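Local coordinates for flagellar motor switch protein FliG (Thermotoga maritima, PDB 3AJC) that probably forms part of the switch complex, proposed to lie at the base of the flagellar basal body, that responds to chemotaxis proteins and sets the direction of rotation, at residues I98-D103 against R127-F132. Residues are numbered along the deposited sequence; the frame is centred on the assembly and turned at random.
Sequences IMNNLD and RRMFVF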
ATOM      1  N   ILE A  98      -3.906   0.674  -5.005  1.00 29.30           N
ATOM      2  CA  ILE A  98      -4.437   0.674  -6.362  1.00 27.51           C
ATOM      3  C   ILE A  98      -3.293   0.973  -7.335  1.00 27.31           C
ATOM      4  O   ILE A  98      -3.157   0.321  -8.373  1.00 24.99           O
ATOM      5  CB  ILE A  98      -5.546   1.734  -6.507  1.00 27.73           C
ATOM      6  CG1 ILE A  98      -6.751   1.315  -5.650  1.00 28.23           C
ATOM      7  CG2 ILE A  98      -5.897   1.935  -7.977  1.00 23.59           C
ATOM      8  CD1 ILE A  98      -7.929   2.267  -5.687  1.00 29.78           C
ATOM      9  N   MET A  99      -2.448   1.937  -6.971  1.00 25.73           N
ATOM     10  CA  MET A  99      -1.326   2.310  -7.814  1.00 26.24           C
ATOM     11  C   MET A  99      -0.353   1.132  -7.991  1.00 25.38           C
ATOM     12  O   MET A  99       0.212   0.938  -9.067  1.00 24.39           O
ATOM     13  CB  MET A  99      -0.603   3.524  -7.214  1.00 26.60           C
ATOM     14  CG  MET A  99      -1.398   4.840  -7.268  1.00 27.40           C
ATOM     15  SD  MET A  99      -1.450   5.593  -8.922  1.00 25.17           S
ATOM     16  CE  MET A  99       0.060   6.555  -8.908  1.00 25.52           C
ATOM     17  N   ASN A 100      -0.166   0.342  -6.943  1.00 25.58           N
ATOM     18  CA  ASN A 100       0.744  -0.800  -7.038  1.00 26.98           C
ATOM     19  C   ASN A 100       0.208  -1.871  -8.000  1.00 27.20           C
ATOM     20  O   ASN A 100       0.974  -2.578  -8.655  1.00 26.05           O
ATOM     21  CB  ASN A 100       0.976  -1.422  -5.660  1.00 22.79           C
ATOM     22  CG  ASN A 100       2.019  -0.683  -4.852  1.00 24.95           C
ATOM     23  OD1 ASN A 100       3.012  -0.194  -5.390  1.00 28.68           O
ATOM     24  ND2 ASN A 100       1.813  -0.618  -3.548  1.00 27.86           N
ATOM     25  N   ASN A 101      -1.112  -1.970  -8.094  1.00 27.30           N
ATOM     26  CA  ASN A 101      -1.732  -2.961  -8.963  1.00 27.38           C
ATOM     27  C   ASN A 101      -2.048  -2.485 -10.369  1.00 28.41           C
ATOM     28  O   ASN A 101      -2.599  -3.245 -11.164  1.00 30.44           O
ATOM     29  CB  ASN A 101      -3.001  -3.492  -8.304  1.00 29.33           C
ATOM     30  CG  ASN A 101      -2.704  -4.333  -7.087  1.00 33.01           C
ATOM     31  OD1 ASN A 101      -2.161  -5.442  -7.198  1.00 31.45           O
ATOM     32  ND2 ASN A 101      -3.041  -3.810  -5.912  1.00 33.33           N
ATOM     33  N   LEU A 102      -1.728  -1.228 -10.677  1.00 26.53           N
ATOM     34  CA  LEU A 102      -1.963  -0.707 -12.018  1.00 26.59           C
ATOM     35  C   LEU A 102      -0.794  -1.162 -12.871  1.00 27.16           C
ATOM     36  O   LEU A 102       0.232  -1.594 -12.344  1.00 29.20           O
ATOM     37  CB  LEU A 102      -1.980   0.830 -12.026  1.00 25.27           C
ATOM     38  CG  LEU A 102      -3.257   1.634 -11.744  1.00 27.39           C
ATOM     39  CD1 LEU A 102      -2.926   3.149 -11.803  1.00 21.56           C
ATOM     40  CD2 LEU A 102      -4.333   1.288 -12.765  1.00 23.05           C
ATOM     41  N   ASP A 103      -0.948  -1.078 -14.185  1.00 28.19           N
ATOM     42  CA  ASP A 103       0.147  -1.416 -15.070  1.00 31.56           C
ATOM     43  C   ASP A 103       1.114  -0.251 -14.860  1.00 34.10           C
ATOM     44  O   ASP A 103       0.685   0.880 -14.614  1.00 32.36           O
ATOM     45  CB  ASP A 103      -0.317  -1.457 -16.532  1.00 31.16           C
ATOM     46  CG  ASP A 103      -0.939  -0.148 -16.988  1.00 35.24           C
ATOM     47  OD1 ASP A 103      -2.058   0.178 -16.525  1.00 38.46           O
ATOM     48  OD2 ASP A 103      -0.311   0.565 -17.802  1.00 36.94           O
ATOM     49  N   ARG A 127       5.369   7.018  -0.895  1.00 42.44           N
ATOM     50  CA  ARG A 127       5.902   6.380   0.304  1.00 43.77           C
ATOM     51  C   ARG A 127       4.978   5.284   0.834  1.00 42.51           C
ATOM     52  O   ARG A 127       5.441   4.315   1.422  1.00 41.80           O
ATOM     53  CB  ARG A 127       6.192   7.427   1.392  1.00 45.79           C
ATOM     54  CG  ARG A 127       7.460   8.243   1.097  1.00 49.09           C
ATOM     55  CD  ARG A 127       7.855   9.199   2.230  1.00 51.92           C
ATOM     56  NE  ARG A 127       6.878  10.272   2.433  1.00 53.92           N
ATOM     57  CZ  ARG A 127       5.852  10.210   3.278  1.00 54.01           C
ATOM     58  NH1 ARG A 127       5.657   9.127   4.018  1.00 55.15           N
ATOM     59  NH2 ARG A 127       5.010  11.228   3.373  1.00 54.02           N
ATOM     60  N   ARG A 128       3.675   5.428   0.617  1.00 40.47           N
ATOM     61  CA  ARG A 128       2.738   4.408   1.071  1.00 39.67           C
ATOM     62  C   ARG A 128       2.708   3.202   0.129  1.00 36.89           C
ATOM     63  O   ARG A 128       2.121   2.173   0.456  1.00 35.34           O
ATOM     64  CB  ARG A 128       1.328   4.989   1.193  1.00 42.59           C
ATOM     65  CG  ARG A 128       1.083   5.735   2.482  1.00 50.19           C
ATOM     66  CD  ARG A 128       1.278   4.808   3.667  1.00 53.02           C
ATOM     67  NE  ARG A 128       0.868   5.433   4.919  1.00 58.69           N
ATOM     68  CZ  ARG A 128      -0.373   5.824   5.187  1.00 60.30           C
ATOM     69  NH1 ARG A 128      -1.333   5.656   4.289  1.00 63.78           N
ATOM     70  NH2 ARG A 128      -0.657   6.381   6.356  1.00 63.26           N
ATOM     71  N   MET A 129       3.344   3.337  -1.032  1.00 34.51           N
ATOM     72  CA  MET A 129       3.386   2.264  -2.034  1.00 35.28           C
ATOM     73  C   MET A 129       4.450   1.193  -1.764  1.00 33.74           C
ATOM     74  O   MET A 129       4.478   0.152  -2.418  1.00 33.71           O
ATOM     75  CB  MET A 129       3.621   2.859  -3.428  1.00 31.34           C
ATOM     76  CG  MET A 129       2.373   3.455  -4.072  1.00 32.72           C
ATOM     77  SD  MET A 129       2.750   4.299  -5.620  1.00 32.72           S
ATOM     78  CE  MET A 129       3.058   2.873  -6.736  1.00 31.99           C
ATOM     79  N   PHE A 130       5.323   1.466  -0.801  1.00 33.68           N
ATOM     80  CA  PHE A 130       6.406   0.559  -0.437  1.00 30.48           C
ATOM     81  C   PHE A 130       5.879  -0.830  -0.073  1.00 28.78           C
ATOM     82  O   PHE A 130       5.012  -0.962   0.791  1.00 29.47           O
ATOM     83  CB  PHE A 130       7.169   1.147   0.763  1.00 32.93           C
ATOM     84  CG  PHE A 130       8.529   0.539   0.978  1.00 33.66           C
ATOM     85  CD1 PHE A 130       9.645   1.063   0.336  1.00 31.41           C
ATOM     86  CD2 PHE A 130       8.686  -0.576   1.792  1.00 32.14           C
ATOM     87  CE1 PHE A 130      10.896   0.483   0.490  1.00 32.38           C
ATOM     88  CE2 PHE A 130       9.942  -1.172   1.956  1.00 34.43           C
ATOM     89  CZ  PHE A 130      11.049  -0.637   1.305  1.00 32.84           C
ATOM     90  N   VAL A 131       6.369  -1.861  -0.752  1.00 26.71           N
ATOM     91  CA  VAL A 131       5.963  -3.228  -0.430  1.00 28.15           C
ATOM     92  C   VAL A 131       7.184  -3.942   0.139  1.00 28.22           C
ATOM     93  O   VAL A 131       8.305  -3.450   0.031  1.00 29.13           O
ATOM     94  CB  VAL A 131       5.442  -4.021  -1.663  1.00 28.81           C
ATOM     95  CG1 VAL A 131       4.144  -3.396  -2.162  1.00 28.06           C
ATOM     96  CG2 VAL A 131       6.505  -4.078  -2.756  1.00 27.05           C
ATOM     97  N   PHE A 132       6.971  -5.105   0.734  1.00 28.09           N
ATOM     98  CA  PHE A 132       8.078  -5.825   1.345  1.00 29.70           C
ATOM     99  C   PHE A 132       9.267  -6.067   0.426  1.00 28.12           C
ATOM    100  O   PHE A 132      10.400  -5.902   0.854  1.00 26.49           O
ATOM    101  CB  PHE A 132       7.601  -7.153   1.935  1.00 28.98           C
ATOM    102  CG  PHE A 132       8.556  -7.741   2.930  1.00 30.69           C
ATOM    103  CD1 PHE A 132       8.821  -7.084   4.134  1.00 29.52           C
ATOM    104  CD2 PHE A 132       9.203  -8.946   2.667  1.00 30.35           C
ATOM    105  CE1 PHE A 132       9.725  -7.628   5.069  1.00 30.62           C
ATOM    106  CE2 PHE A 132      10.101  -9.495   3.584  1.00 31.57           C
ATOM    107  CZ  PHE A 132      10.366  -8.837   4.786  1.00 31.48           C
TER
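Asn100, in the last turn of helix 92-100, reaches across to Met129, which follows Arg128 near the end of helix 119-128. Its amide ND2 donates a hydrogen bond to the backbone O of Met129 at 3.0 Å. The N-H...O angle is 149°, and the donor lies 24° from the carbonyl plane. Asn100 OD1 is also 3.3 Å from Met129 O, a close pair of acceptors with no bond between them. Val131 CG1 comes within 3.9 Å of Asn100 ND2.

The Met129 side chain runs alongside Asn100 in the opposite sense. Its CB lies 3.7 Å from Asn100 OD1, and CG passes by the same amide. The chain stays extended through chi2. SD then reaches Met99 CB at 3.8 Å. A bend at chi3 (74°) sets CE 3.3 Å from Asn100 OD1 and 3.7 Å from Met99 CB. Met99 offers only its CB, because its own end turns away.

Were Asn100 replaced by an alanine, the Met129 carbonyl would probably lose this donor and the CE methyl the amide oxygen beside it.

Glu107 and Ala96 also touch Met129. The contact joins the end of helix 92-100 to Met-Phe-Val-Phe, the MFXF hinge motif of the FliG family.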